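Local coordinates for maltose/maltodextrin-binding protein (Thermus thermophilus, PDB 2GH9), which binds the trisaccharide maltotriose as a periplasmic sugar-binding protein, probably serving the uptake of maltodextrins, at residues Gln44-Gly49 against Gly53-Leu58; Asn170-Ala173 against Asn179-Pro182; Trp235-Tyr240 against Val245-Ala250. All coordinates share one frame; numbering follows the deposited sequence.

Contact 1 (Gln44-Gly49 against Gly53-Leu58)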
loop_
_atom_site.group_PDB
_atom_site.type_symbol
_atom_site.label_atom_id
_atom_site.label_comp_id
_atom_site.label_asym_id
_atom_site.label_seq_id
_atom_site.Cartn_x
_atom_site.Cartn_y
_atom_site.Cartn_z
ATOM N N GLN A 44 3.427 -14.220 6.626
ATOM C CA GLN A 44 3.360 -15.621 7.004
ATOM C C GLN A 44 4.706 -16.084 7.561
ATOM O O GLN A 44 4.761 -16.755 8.576
ATOM C CB GLN A 44 2.944 -16.488 5.809
ATOM C CG GLN A 44 2.861 -17.993 6.148
ATOM C CD GLN A 44 2.413 -18.845 4.995
ATOM O OE1 GLN A 44 2.966 -18.763 3.899
ATOM N NE2 GLN A 44 1.419 -19.694 5.233
ATOM N N LYS A 45 5.794 -15.697 6.904
ATOM C CA LYS A 45 7.123 -16.083 7.347
ATOM C C LYS A 45 7.393 -15.613 8.765
ATOM O O LYS A 45 7.968 -16.356 9.577
ATOM C CB LYS A 45 8.189 -15.532 6.402
ATOM C CG LYS A 45 8.495 -16.436 5.222
ATOM C CD LYS A 45 9.318 -15.702 4.152
ATOM C CE LYS A 45 10.770 -15.579 4.544
ATOM N NZ LYS A 45 11.435 -16.919 4.626
ATOM N N PHE A 46 6.987 -14.378 9.059
ATOM C CA PHE A 46 7.225 -13.765 10.371
ATOM C C PHE A 46 6.341 -14.312 11.463
ATOM O O PHE A 46 6.802 -14.585 12.569
ATOM C CB PHE A 46 6.999 -12.258 10.302
ATOM C CG PHE A 46 7.730 -11.486 11.369
ATOM C CD1 PHE A 46 9.091 -11.186 11.215
ATOM C CD2 PHE A 46 7.069 -11.021 12.492
ATOM C CE1 PHE A 46 9.767 -10.440 12.171
ATOM C CE2 PHE A 46 7.755 -10.278 13.460
ATOM C CZ PHE A 46 9.103 -9.994 13.294
ATOM N N ILE A 47 5.053 -14.415 11.172
ATOM C CA ILE A 47 4.086 -14.906 12.168
ATOM C C ILE A 47 4.411 -16.367 12.559
ATOM O O ILE A 47 4.491 -16.703 13.747
ATOM C CB ILE A 47 2.633 -14.790 11.666
ATOM C CG1 ILE A 47 2.158 -13.331 11.711
ATOM C CG2 ILE A 47 1.712 -15.670 12.525
ATOM C CD1 ILE A 47 0.739 -13.131 11.181
ATOM N N LEU A 48 4.613 -17.218 11.558
ATOM C CA LEU A 48 4.941 -18.620 11.799
ATOM C C LEU A 48 6.363 -18.806 12.340
ATOM O O LEU A 48 6.577 -19.574 13.278
ATOM C CB LEU A 48 4.754 -19.459 10.530
ATOM C CG LEU A 48 3.341 -19.670 9.989
ATOM C CD1 LEU A 48 3.378 -20.677 8.826
ATOM C CD2 LEU A 48 2.374 -20.134 11.076
ATOM N N GLY A 49 7.333 -18.104 11.759
ATOM C CA GLY A 49 8.728 -18.238 12.184
ATOM C C GLY A 49 9.109 -17.586 13.512
ATOM O O GLY A 49 9.993 -18.069 14.204
ATOM N N GLY A 53 11.988 -19.044 16.716
ATOM C CA GLY A 53 13.363 -18.551 16.579
ATOM C C GLY A 53 13.869 -18.408 15.146
ATOM O O GLY A 53 15.085 -18.267 14.922
ATOM N N GLN A 54 12.950 -18.422 14.177
ATOM C CA GLN A 54 13.291 -18.532 12.746
ATOM C C GLN A 54 13.068 -17.241 11.928
ATOM O O GLN A 54 13.337 -17.239 10.704
ATOM C CB GLN A 54 12.468 -19.636 12.082
ATOM C CG GLN A 54 12.700 -21.069 12.558
ATOM C CD GLN A 54 11.565 -21.979 12.123
ATOM O OE1 GLN A 54 10.465 -21.510 11.863
ATOM N NE2 GLN A 54 11.822 -23.273 12.033
ATOM N N ALA A 55 12.573 -16.169 12.561
ATOM C CA ALA A 55 12.348 -14.888 11.852
ATOM C C ALA A 55 13.433 -13.835 12.153
ATOM O O ALA A 55 14.179 -13.944 13.137
ATOM C CB ALA A 55 10.959 -14.328 12.159
ATOM N N ALA A 56 13.506 -12.820 11.290
ATOM C CA ALA A 56 14.440 -11.706 11.453
ATOM C C ALA A 56 14.168 -10.884 12.703
ATOM O O ALA A 56 13.069 -10.914 13.263
ATOM C CB ALA A 56 14.392 -10.773 10.221
ATOM N N ASP A 57 15.181 -10.123 13.113
ATOM C CA ASP A 57 15.097 -9.277 14.297
ATOM C C ASP A 57 14.182 -8.090 14.080
ATOM O O ASP A 57 13.620 -7.576 15.029
ATOM C CB ASP A 57 16.502 -8.803 14.694
ATOM C CG ASP A 57 17.377 -9.954 15.155
ATOM O OD1 ASP A 57 17.082 -10.496 16.229
ATOM O OD2 ASP A 57 18.305 -10.352 14.436
ATOM N N LEU A 58 14.061 -7.638 12.833
ATOM C CA LEU A 58 13.112 -6.586 12.496
ATOM C C LEU A 58 12.623 -6.695 11.050
ATOM O O LEU A 58 13.198 -7.416 10.229
ATOM C CB LEU A 58 13.664 -5.173 12.805
ATOM C CG LEU A 58 14.993 -4.606 12.312
ATOM C CD1 LEU A 58 15.057 -3.101 12.553
ATOM C CD2 LEU A 58 16.148 -5.297 13.000
#
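F46 sets its CG anti to the backbone N (chi1 -156°), which swings the ring out from the helix toward the loop that follows, so that CD1 rests 3.8 Å from A55 CB. The next ring atom round, CE1, comes to 3.5 Å from A56 O, a carbonyl that also accepts a hydrogen bond from N274 ND2. Q54 turns the other way, with CG anti to its carbonyl carbon (chi1 -64°) and an extended chain, and lays OE1 3.7 Å from G49 CA. Between the two side chains the backbones close in: G49 has no side chain to hold the loop off, and its CA lies 4.6 Å from that of Q54. G49 O accepts the Q54 N-H at 3.0 Å, the donor standing 38° out of the carbonyl plane. This bond belongs to a Schellman motif that ends the helix, with G53 as the C-prime residue at positive phi. The chain thereby leaves helix 39-49 for strand 58-63 within a beta-alpha-beta crossover from strand 32-36, which passes over strand 3-7. A56 touches T4 and W6 on that intervening strand, while M70 of helix 67-72 adds to the packing round F46.

Contact 2 (Asn170-Ala173 against Asn179-Pro182)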
loop_
_atom_site.group_PDB
_atom_site.type_symbol
_atom_site.label_atom_id
_atom_site.label_comp_id
_atom_site.label_asym_id
_atom_site.label_seq_id
_atom_site.Cartn_x
_atom_site.Cartn_y
_atom_site.Cartn_z
ATOM N N ASN A 170 -15.304 2.114 3.782
ATOM C CA ASN A 170 -14.123 1.324 3.996
ATOM C C ASN A 170 -14.548 -0.126 3.831
ATOM O O ASN A 170 -15.589 -0.384 3.198
ATOM C CB ASN A 170 -13.514 1.638 5.377
ATOM C CG ASN A 170 -12.010 1.334 5.445
ATOM O OD1 ASN A 170 -11.567 0.293 4.962
ATOM N ND2 ASN A 170 -11.235 2.238 6.039
ATOM N N VAL A 171 -13.740 -1.065 4.342
ATOM C CA VAL A 171 -14.025 -2.475 4.230
ATOM C C VAL A 171 -15.199 -2.851 5.133
ATOM O O VAL A 171 -16.085 -3.596 4.730
ATOM C CB VAL A 171 -12.785 -3.340 4.593
ATOM C CG1 VAL A 171 -13.153 -4.826 4.630
ATOM C CG2 VAL A 171 -11.664 -3.111 3.585
ATOM N N PHE A 172 -15.182 -2.323 6.351
ATOM C CA PHE A 172 -16.158 -2.654 7.387
ATOM C C PHE A 172 -16.879 -1.400 7.874
ATOM O O PHE A 172 -16.282 -0.327 7.943
ATOM C CB PHE A 172 -15.452 -3.253 8.598
ATOM C CG PHE A 172 -14.644 -4.484 8.313
ATOM C CD1 PHE A 172 -15.259 -5.683 7.998
ATOM C CD2 PHE A 172 -13.266 -4.463 8.445
ATOM C CE1 PHE A 172 -14.499 -6.841 7.777
ATOM C CE2 PHE A 172 -12.515 -5.602 8.239
ATOM C CZ PHE A 172 -13.124 -6.792 7.904
ATOM N N ALA A 173 -18.152 -1.548 8.242
ATOM C CA ALA A 173 -18.913 -0.480 8.893
ATOM C C ALA A 173 -18.341 -0.182 10.290
ATOM O O ALA A 173 -17.836 -1.085 10.957
ATOM C CB ALA A 173 -20.390 -0.878 8.987
ATOM N N ASN A 179 -15.694 2.043 16.565
ATOM C CA ASN A 179 -14.929 0.819 16.268
ATOM C C ASN A 179 -15.506 0.017 15.108
ATOM O O ASN A 179 -16.719 -0.161 15.018
ATOM C CB ASN A 179 -14.881 -0.084 17.501
ATOM C CG ASN A 179 -14.230 0.582 18.687
ATOM O OD1 ASN A 179 -13.187 1.228 18.561
ATOM N ND2 ASN A 179 -14.842 0.429 19.855
ATOM N N LEU A 180 -14.634 -0.495 14.239
ATOM C CA LEU A 180 -15.073 -1.293 13.098
ATOM C C LEU A 180 -15.778 -2.558 13.563
ATOM O O LEU A 180 -15.362 -3.185 14.535
ATOM C CB LEU A 180 -13.895 -1.680 12.209
ATOM C CG LEU A 180 -13.122 -0.540 11.543
ATOM C CD1 LEU A 180 -11.812 -1.089 11.030
ATOM C CD2 LEU A 180 -13.919 0.136 10.421
ATOM N N ASP A 181 -16.857 -2.910 12.872
ATOM C CA ASP A 181 -17.529 -4.178 13.077
ATOM C C ASP A 181 -17.173 -5.064 11.894
ATOM O O ASP A 181 -17.619 -4.804 10.775
ATOM C CB ASP A 181 -19.051 -4.001 13.193
ATOM C CG ASP A 181 -19.798 -5.327 13.374
ATOM O OD1 ASP A 181 -19.149 -6.388 13.510
ATOM O OD2 ASP A 181 -21.050 -5.321 13.369
ATOM N N PRO A 182 -16.362 -6.108 12.138
ATOM C CA PRO A 182 -16.006 -7.068 11.091
ATOM C C PRO A 182 -17.169 -7.930 10.590
ATOM O O PRO A 182 -17.032 -8.613 9.576
ATOM C CB PRO A 182 -14.922 -7.935 11.748
ATOM C CG PRO A 182 -15.097 -7.754 13.187
ATOM C CD PRO A 182 -15.712 -6.422 13.419
#
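A173 and D181 supply the backbone hydrogen bond that ties the two segments: D181 N donates to A173 O at 2.8 Å, nearly straight at 178°. The same oxygen receives a CA-H...O contact from L180 CA at 3.5 Å, so two neighbouring residues of one strand converge on it. Apolar contacts centre on F172. With CG anti to its carbonyl carbon (chi1 -58°), its ring extends alongside D181 and P182, and P182 CA sits over one face, 3.5 Å from CD1. V171 CG1 covers the opposite face, 3.6 Å above the ring centre, leaving the phenyl group clasped between its own neighbour in sequence and the proline across the contact. L180 reaches back in turn, its CD2 lying 4.1 Å from F172 CB and 3.5 Å from F172 O. V344 of helix 341-357 and I338 also touch the F172 side chain. Among the polar groups, the D181 carboxylate looks past the contact: OD1 is hydrogen-bonded to T183 OG1, and OD2 makes a long, weak ion pair with K184 and lies close to the like-charged D175 carboxylate. A173 makes a further backbone bond to K184, beyond the corner that the chain turns at P182. This is a small antiparallel beta hairpin, strands 172-175 and 179-181, forming a two-stranded sheet by itself near the protein surface.

Contact 3 (Trp235-Tyr240 against Val245-Ala250). With GLC (alpha-D-glucopyranose), chain B; GLC (alpha-D-glucopyranose), chain C.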
loop_
_atom_site.group_PDB
_atom_site.type_symbol
_atom_site.label_atom_id
_atom_site.label_comp_id
_atom_site.label_asym_id
_atom_site.label_seq_id
_atom_site.Cartn_x
_atom_site.Cartn_y
_atom_site.Cartn_z
ATOM N N TRP A 235 5.860 3.567 -3.690
ATOM C CA TRP A 235 6.837 2.482 -3.649
ATOM C C TRP A 235 7.496 2.181 -4.985
ATOM O O TRP A 235 8.537 1.514 -5.008
ATOM C CB TRP A 235 6.199 1.173 -3.128
ATOM C CG TRP A 235 4.997 0.774 -3.892
ATOM C CD1 TRP A 235 4.947 0.085 -5.077
ATOM C CD2 TRP A 235 3.653 1.079 -3.543
ATOM N NE1 TRP A 235 3.629 -0.052 -5.484
ATOM C CE2 TRP A 235 2.822 0.551 -4.556
ATOM C CE3 TRP A 235 3.061 1.757 -2.466
ATOM C CZ2 TRP A 235 1.432 0.645 -4.502
ATOM C CZ3 TRP A 235 1.684 1.844 -2.415
ATOM C CH2 TRP A 235 0.886 1.301 -3.439
ATOM N N ALA A 236 6.867 2.612 -6.085
ATOM C CA ALA A 236 7.327 2.321 -7.449
ATOM C C ALA A 236 8.211 3.454 -8.018
ATOM O O ALA A 236 8.873 3.274 -9.040
ATOM C CB ALA A 236 6.112 2.098 -8.360
ATOM N N LEU A 237 8.214 4.601 -7.338
ATOM C CA LEU A 237 8.833 5.821 -7.828
ATOM C C LEU A 237 10.348 5.776 -7.863
ATOM O O LEU A 237 10.935 6.423 -8.719
ATOM C CB LEU A 237 8.365 7.034 -7.024
ATOM C CG LEU A 237 6.895 7.391 -7.219
ATOM C CD1 LEU A 237 6.465 8.628 -6.426
ATOM C CD2 LEU A 237 6.545 7.561 -8.702
ATOM N N GLY A 238 10.965 5.012 -6.954
ATOM C CA GLY A 238 12.410 4.818 -6.952
ATOM C C GLY A 238 12.895 4.336 -8.312
ATOM O O GLY A 238 13.806 4.927 -8.898
ATOM N N ASP A 239 12.254 3.283 -8.809
ATOM C CA ASP A 239 12.602 2.698 -10.106
ATOM C C ASP A 239 12.205 3.581 -11.281
ATOM O O ASP A 239 12.896 3.568 -12.296
ATOM C CB ASP A 239 12.000 1.309 -10.258
ATOM C CG ASP A 239 12.537 0.317 -9.235
ATOM O OD1 ASP A 239 13.770 0.275 -9.053
ATOM O OD2 ASP A 239 11.735 -0.444 -8.637
ATOM N N TYR A 240 11.131 4.369 -11.138
ATOM C CA TYR A 240 10.774 5.385 -12.147
ATOM C C TYR A 240 11.756 6.567 -12.188
ATOM O O TYR A 240 12.079 7.059 -13.284
ATOM C CB TYR A 240 9.330 5.926 -11.977
ATOM C CG TYR A 240 8.228 4.878 -11.955
ATOM C CD1 TYR A 240 8.466 3.560 -12.366
ATOM C CD2 TYR A 240 6.940 5.213 -11.539
ATOM C CE1 TYR A 240 7.472 2.594 -12.323
ATOM C CE2 TYR A 240 5.926 4.250 -11.506
ATOM C CZ TYR A 240 6.201 2.945 -11.898
ATOM O OH TYR A 240 5.226 1.979 -11.869
ATOM N N VAL A 245 12.065 8.447 -15.915
ATOM C CA VAL A 245 10.707 8.770 -16.378
ATOM C C VAL A 245 10.241 10.060 -15.712
ATOM O O VAL A 245 10.320 10.182 -14.487
ATOM C CB VAL A 245 9.670 7.643 -16.048
ATOM C CG1 VAL A 245 8.240 8.105 -16.384
ATOM C CG2 VAL A 245 10.023 6.333 -16.760
ATOM N N ASP A 246 9.769 11.021 -16.514
ATOM C CA ASP A 246 9.196 12.255 -15.970
ATOM C C ASP A 246 7.705 12.028 -15.733
ATOM O O ASP A 246 6.912 12.050 -16.678
ATOM C CB ASP A 246 9.419 13.444 -16.912
ATOM C CG ASP A 246 8.975 14.770 -16.305
ATOM O OD1 ASP A 246 9.187 15.016 -15.101
ATOM O OD2 ASP A 246 8.423 15.605 -17.045
ATOM N N PHE A 247 7.338 11.797 -14.472
ATOM C CA PHE A 247 5.963 11.425 -14.114
ATOM C C PHE A 247 5.265 12.561 -13.397
ATOM O O PHE A 247 5.904 13.422 -12.768
ATOM C CB PHE A 247 5.924 10.147 -13.244
ATOM C CG PHE A 247 6.821 10.217 -12.051
ATOM C CD1 PHE A 247 8.103 9.679 -12.099
ATOM C CD2 PHE A 247 6.402 10.862 -10.889
ATOM C CE1 PHE A 247 8.962 9.776 -10.997
ATOM C CE2 PHE A 247 7.249 10.962 -9.776
ATOM C CZ PHE A 247 8.524 10.417 -9.829
ATOM N N GLY A 248 3.940 12.557 -13.501
ATOM C CA GLY A 248 3.091 13.348 -12.631
ATOM C C GLY A 248 2.210 12.431 -11.784
ATOM O O GLY A 248 1.984 11.286 -12.127
ATOM N N ILE A 249 1.741 12.966 -10.667
ATOM C CA ILE A 249 0.842 12.285 -9.747
ATOM C C ILE A 249 -0.480 13.042 -9.730
ATOM O O ILE A 249 -0.510 14.272 -9.509
ATOM C CB ILE A 249 1.447 12.271 -8.324
ATOM C CG1 ILE A 249 2.743 11.450 -8.332
ATOM C CG2 ILE A 249 0.426 11.717 -7.277
ATOM C CD1 ILE A 249 3.713 11.779 -7.224
ATOM N N ALA A 250 -1.570 12.296 -9.940
ATOM C CA ALA A 250 -2.918 12.852 -9.946
ATOM C C ALA A 250 -3.893 11.834 -9.332
ATOM O O ALA A 250 -3.602 10.634 -9.298
ATOM C CB ALA A 250 -3.333 13.199 -11.369
HETATM C C1 GLC B . 1.899 -2.268 -2.150
HETATM C C2 GLC B . 1.464 -1.671 -0.824
HETATM C C3 GLC B . 0.815 -2.772 0.044
HETATM C C4 GLC B . -0.284 -3.532 -0.681
HETATM C C5 GLC B . 0.218 -4.014 -2.040
HETATM C C6 GLC B . -0.922 -4.639 -2.854
HETATM O O2 GLC B . 2.601 -1.146 -0.134
HETATM O O3 GLC B . 0.316 -2.215 1.241
HETATM O O4 GLC B . -0.714 -4.653 0.117
HETATM O O5 GLC B . 0.793 -2.918 -2.788
HETATM O O6 GLC B . -0.447 -5.611 -3.789
HETATM C C1 GLC C . 6.761 -4.036 -3.313
HETATM C C2 GLC C . 6.599 -2.711 -2.570
HETATM C C3 GLC C . 5.319 -2.736 -1.759
HETATM C C4 GLC C . 4.129 -3.016 -2.689
HETATM C C5 GLC C . 4.312 -4.345 -3.440
HETATM C C6 GLC C . 3.215 -4.546 -4.504
HETATM O O1 GLC C . 7.025 -5.058 -2.355
HETATM O O2 GLC C . 7.750 -2.445 -1.739
HETATM O O3 GLC C . 5.121 -1.509 -1.036
HETATM O O4 GLC C . 2.966 -3.198 -1.900
HETATM O O5 GLC C . 5.589 -4.355 -4.074
HETATM O O6 GLC C . 3.415 -5.761 -5.252
#
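L237 points CD2 down onto the F247 ring, 3.7 Å from its centroid and only 16° off the ring normal, a CH-pi contact over the face. F247 CG stands between its backbone N and carbonyl carbon (chi1 52°), and this rotation presents that face to the helix. Y240 meets the same ring obliquely and through its CB alone, 4.0 Å from F247 CD1. Its own ring leads away from the strand and lies over A236 O, which is 3.3 Å from the ring plane above the centre; beyond, the hydroxyl is hydrogen-bonded to D219 and N232, which hold the ring's far end. I249 adds a looser touch, CD1 to L237 CD1 at 4.3 Å. One backbone hydrogen bond, V245 N to Y240 O at 3.0 Å, closes the turn between the segments. At the far end of 235-240, W235 takes no part and instead lies against the bound maltotriose: one side of its indole covers two linked glucoses, with W235 CE2 3.8 Å from C1 of the chain B sugar and W235 CD1 4.0 Å from C4 of the chain C sugar. V321 of helix 320-326 touches L237, F247 and I249, while F222 of helix 215-224 meets Y240 and V245. Strand 247-250 is an outermost strand of its four-stranded sheet, antiparallel to strand 116-120, and helix 237-242 packs against it.

In the fold
The three contacts follow one another along the chain without touching: centres lie 29 Å apart for contacts 1 and 2, and 32 Å for contact 3 with either of the others. Nearest atoms stay about 15 to 17 Å apart. Contact 3 alone reaches the sugar, through W235 of the 15-residue glycan pocket. The side chains of F46 in contact 1 and F172 in contact 2 each lie about 12 Å from a bound glucose. Contacts 2 and 3 flank the centre of the chain on opposite sides. Contact 1 leads into the large mixed sheet and contact 3 includes an outermost strand of the four-stranded one, while N170 and V171, just ahead of the contact 2 hairpin, touch F265 of the large sheet.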